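Local coordinates for protein Abbfa_003403 (Acinetobacter baumannii, PDB 4ZXH) that probably activates an amino acid by adenylation, loads it on its carrier domain's phosphopantetheine arm, joins it to an acyl or peptidyl partner and releases the product, at residues N885-I890 / A896-K901. Sequence-based numbering, arbitrary orientation.
Sequences NVLKQI and AVVLVK
Leu887 of helix 880-888 lies over the methyl group of Ala896 near the start of strand 893-903, and this pair forms the tight part of the contact. Leu887 CB stands 3.8 Å from Ala896 CB and Leu887 CD1 3.9 Å from the same methyl, which is therefore touched at two points along one leucine. With CG anti to the carbonyl carbon (chi1 -79°) and CD1 extended beyond it (chi2 165°), the branch runs on along the strand until Leu887 CD1 reaches Val898 CG2 at 4.0 Å, the two side chains crossing at about a right angle. Ala896 and Val898, two residues apart, both turn their CB toward the helix, whereas Val897 between them turns away. The layer continues beyond the pair, since Leu887 also touches Leu928 of helix 921-931 and Ala912 of the adjoining strand 907-916.

Lys888 makes the looser side. It is partly exposed, and Lys888 CG comes no closer than 4.4 Å to Ala896 CB. A bend at chi4 (96°) brings Lys888 NZ to 3.7 Å from Ala896 O, too long to count as a hydrogen bond; its ion pairs with Asp895 and Asp745 are also long and weak.

With 176 Å² buried in all, the contact is a small helix-on-sheet packing within the C-terminal part of the adenylation domain. Glu884, one helical turn before Lys888, accepts a hydrogen bond from Val898 N, a polar tie beside the apolar one. Between the two segments themselves, cohesion thus rests on aliphatic van der Waals packing, with the lysine probably adding only weak electrostatic attraction on the partly exposed side.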
ATOM      1  N   ASN A 885       7.268   2.078  -9.205  1.00 34.92           N
ATOM      2  CA  ASN A 885       6.916   3.450  -9.548  1.00 30.50           C
ATOM      3  C   ASN A 885       7.019   4.407  -8.365  1.00 37.97           C
ATOM      4  O   ASN A 885       7.511   5.537  -8.523  1.00 38.69           O
ATOM      5  CB  ASN A 885       5.510   3.509 -10.148  1.00 38.94           C
ATOM      6  CG  ASN A 885       5.481   3.080 -11.617  1.00 57.35           C
ATOM      7  OD1 ASN A 885       6.454   3.277 -12.359  1.00 64.95           O
ATOM      8  ND2 ASN A 885       4.372   2.482 -12.038  1.00 62.42           N
ATOM      9  N   VAL A 886       6.579   3.970  -7.182  1.00 36.92           N
ATOM     10  CA  VAL A 886       6.651   4.848  -6.016  1.00 37.18           C
ATOM     11  C   VAL A 886       8.123   5.107  -5.644  1.00 40.81           C
ATOM     12  O   VAL A 886       8.505   6.243  -5.348  1.00 39.56           O
ATOM     13  CB  VAL A 886       5.883   4.280  -4.792  1.00 27.10           C
ATOM     14  CG1 VAL A 886       6.175   5.106  -3.572  1.00 27.75           C
ATOM     15  CG2 VAL A 886       4.389   4.282  -5.040  1.00 27.96           C
ATOM     16  N   LEU A 887       8.949   4.065  -5.682  1.00 40.12           N
ATOM     17  CA  LEU A 887      10.370   4.225  -5.412  1.00 29.55           C
ATOM     18  C   LEU A 887      11.042   5.194  -6.396  1.00 35.66           C
ATOM     19  O   LEU A 887      11.804   6.061  -5.994  1.00 36.56           O
ATOM     20  CB  LEU A 887      11.060   2.868  -5.459  1.00 27.65           C
ATOM     21  CG  LEU A 887      10.908   1.989  -4.222  1.00 25.51           C
ATOM     22  CD1 LEU A 887      11.316   0.549  -4.529  1.00 24.13           C
ATOM     23  CD2 LEU A 887      11.737   2.529  -3.092  1.00 23.96           C
ATOM     24  N   LYS A 888      10.755   5.061  -7.685  1.00 35.36           N
ATOM     25  CA  LYS A 888      11.393   5.921  -8.680  1.00 36.83           C
ATOM     26  C   LYS A 888      11.049   7.401  -8.505  1.00 37.41           C
ATOM     27  O   LYS A 888      11.716   8.274  -9.051  1.00 51.89           O
ATOM     28  CB  LYS A 888      11.008   5.483 -10.090  1.00 29.00           C
ATOM     29  CG  LYS A 888      11.562   4.133 -10.518  1.00 27.41           C
ATOM     30  CD  LYS A 888      11.119   3.825 -11.958  1.00 41.00           C
ATOM     31  CE  LYS A 888      11.866   2.655 -12.582  1.00 40.80           C
ATOM     32  NZ  LYS A 888      11.172   1.341 -12.485  1.00 46.80           N
ATOM     33  N   GLN A 889      10.010   7.688  -7.736  1.00 38.05           N
ATOM     34  CA  GLN A 889       9.548   9.067  -7.589  1.00 43.08           C
ATOM     35  C   GLN A 889      10.270   9.793  -6.452  1.00 46.58           C
ATOM     36  O   GLN A 889      10.132  11.015  -6.297  1.00 57.39           O
ATOM     37  CB  GLN A 889       8.029   9.106  -7.374  1.00 37.19           C
ATOM     38  CG  GLN A 889       7.232   9.060  -8.666  1.00 47.55           C
ATOM     39  CD  GLN A 889       5.729   8.920  -8.448  1.00 59.20           C
ATOM     40  OE1 GLN A 889       5.262   8.571  -7.356  1.00 62.39           O
ATOM     41  NE2 GLN A 889       4.963   9.203  -9.496  1.00 62.62           N
ATOM     42  N   ILE A 890      11.026   9.039  -5.656  1.00 35.54           N
ATOM     43  CA  ILE A 890      11.995   9.643  -4.746  1.00 44.53           C
ATOM     44  C   ILE A 890      13.095  10.397  -5.519  1.00 51.24           C
ATOM     45  O   ILE A 890      13.629   9.914  -6.550  1.00 45.33           O
ATOM     46  CB  ILE A 890      12.688   8.603  -3.854  1.00 46.57           C
ATOM     47  CG1 ILE A 890      11.717   7.519  -3.374  1.00 30.41           C
ATOM     48  CG2 ILE A 890      13.381   9.291  -2.690  1.00 43.04           C
ATOM     49  CD1 ILE A 890      10.652   8.029  -2.588  1.00 31.22           C
ATOM     50  N   ALA A 896      14.669   1.131  -9.878  1.00 28.94           N
ATOM     51  CA  ALA A 896      14.253   0.268  -8.783  1.00 27.91           C
ATOM     52  C   ALA A 896      13.701  -1.032  -9.348  1.00 27.46           C
ATOM     53  O   ALA A 896      13.063  -1.048 -10.393  1.00 27.39           O
ATOM     54  CB  ALA A 896      13.205   0.969  -7.893  1.00 23.03           C
ATOM     55  N   VAL A 897      13.974  -2.127  -8.660  1.00 25.29           N
ATOM     56  CA  VAL A 897      13.412  -3.409  -9.025  1.00 22.58           C
ATOM     57  C   VAL A 897      12.959  -4.070  -7.734  1.00 23.80           C
ATOM     58  O   VAL A 897      13.690  -4.064  -6.735  1.00 33.64           O
ATOM     59  CB  VAL A 897      14.442  -4.293  -9.773  1.00 24.03           C
ATOM     60  CG1 VAL A 897      14.046  -5.758  -9.725  1.00 24.95           C
ATOM     61  CG2 VAL A 897      14.605  -3.835 -11.200  1.00 22.25           C
ATOM     62  N   VAL A 898      11.752  -4.616  -7.738  1.00 20.88           N
ATOM     63  CA  VAL A 898      11.211  -5.260  -6.553  1.00 22.66           C
ATOM     64  C   VAL A 898      10.920  -6.711  -6.876  1.00 31.30           C
ATOM     65  O   VAL A 898      10.272  -7.006  -7.883  1.00 32.72           O
ATOM     66  CB  VAL A 898       9.926  -4.555  -6.057  1.00 20.99           C
ATOM     67  CG1 VAL A 898       9.371  -5.252  -4.836  1.00 21.08           C
ATOM     68  CG2 VAL A 898      10.203  -3.098  -5.745  1.00 20.98           C
ATOM     69  N   LEU A 899      11.408  -7.624  -6.044  1.00 32.48           N
ATOM     70  CA  LEU A 899      11.144  -9.049  -6.267  1.00 33.32           C
ATOM     71  C   LEU A 899      10.526  -9.686  -5.041  1.00 33.42           C
ATOM     72  O   LEU A 899      10.655  -9.176  -3.919  1.00 31.48           O
ATOM     73  CB  LEU A 899      12.428  -9.817  -6.632  1.00 26.39           C
ATOM     74  CG  LEU A 899      13.324  -9.276  -7.754  1.00 27.29           C
ATOM     75  CD1 LEU A 899      14.592 -10.129  -7.909  1.00 22.36           C
ATOM     76  CD2 LEU A 899      12.569  -9.163  -9.066  1.00 22.39           C
ATOM     77  N   VAL A 900       9.857 -10.812  -5.256  1.00 30.57           N
ATOM     78  CA  VAL A 900       9.430 -11.638  -4.142  1.00 32.00           C
ATOM     79  C   VAL A 900      10.484 -12.723  -3.936  1.00 33.94           C
ATOM     80  O   VAL A 900      10.924 -13.342  -4.907  1.00 32.18           O
ATOM     81  CB  VAL A 900       8.042 -12.266  -4.398  1.00 36.68           C
ATOM     82  CG1 VAL A 900       7.664 -13.206  -3.265  1.00 36.16           C
ATOM     83  CG2 VAL A 900       6.984 -11.177  -4.575  1.00 25.55           C
ATOM     84  N   LYS A 901      10.907 -12.933  -2.687  1.00 33.79           N
ATOM     85  CA  LYS A 901      11.848 -14.012  -2.360  1.00 33.77           C
ATOM     86  C   LYS A 901      11.308 -14.881  -1.234  1.00 47.11           C
ATOM     87  O   LYS A 901      10.490 -14.423  -0.431  1.00 54.98           O
ATOM     88  CB  LYS A 901      13.214 -13.458  -1.965  1.00 25.99           C
ATOM     89  CG  LYS A 901      13.949 -12.707  -3.062  1.00 24.78           C
ATOM     90  CD  LYS A 901      14.469 -13.612  -4.168  1.00 25.55           C
ATOM     91  CE  LYS A 901      15.222 -12.776  -5.199  1.00 32.34           C
ATOM     92  NZ  LYS A 901      15.844 -13.579  -6.283  1.00 47.33           N
TER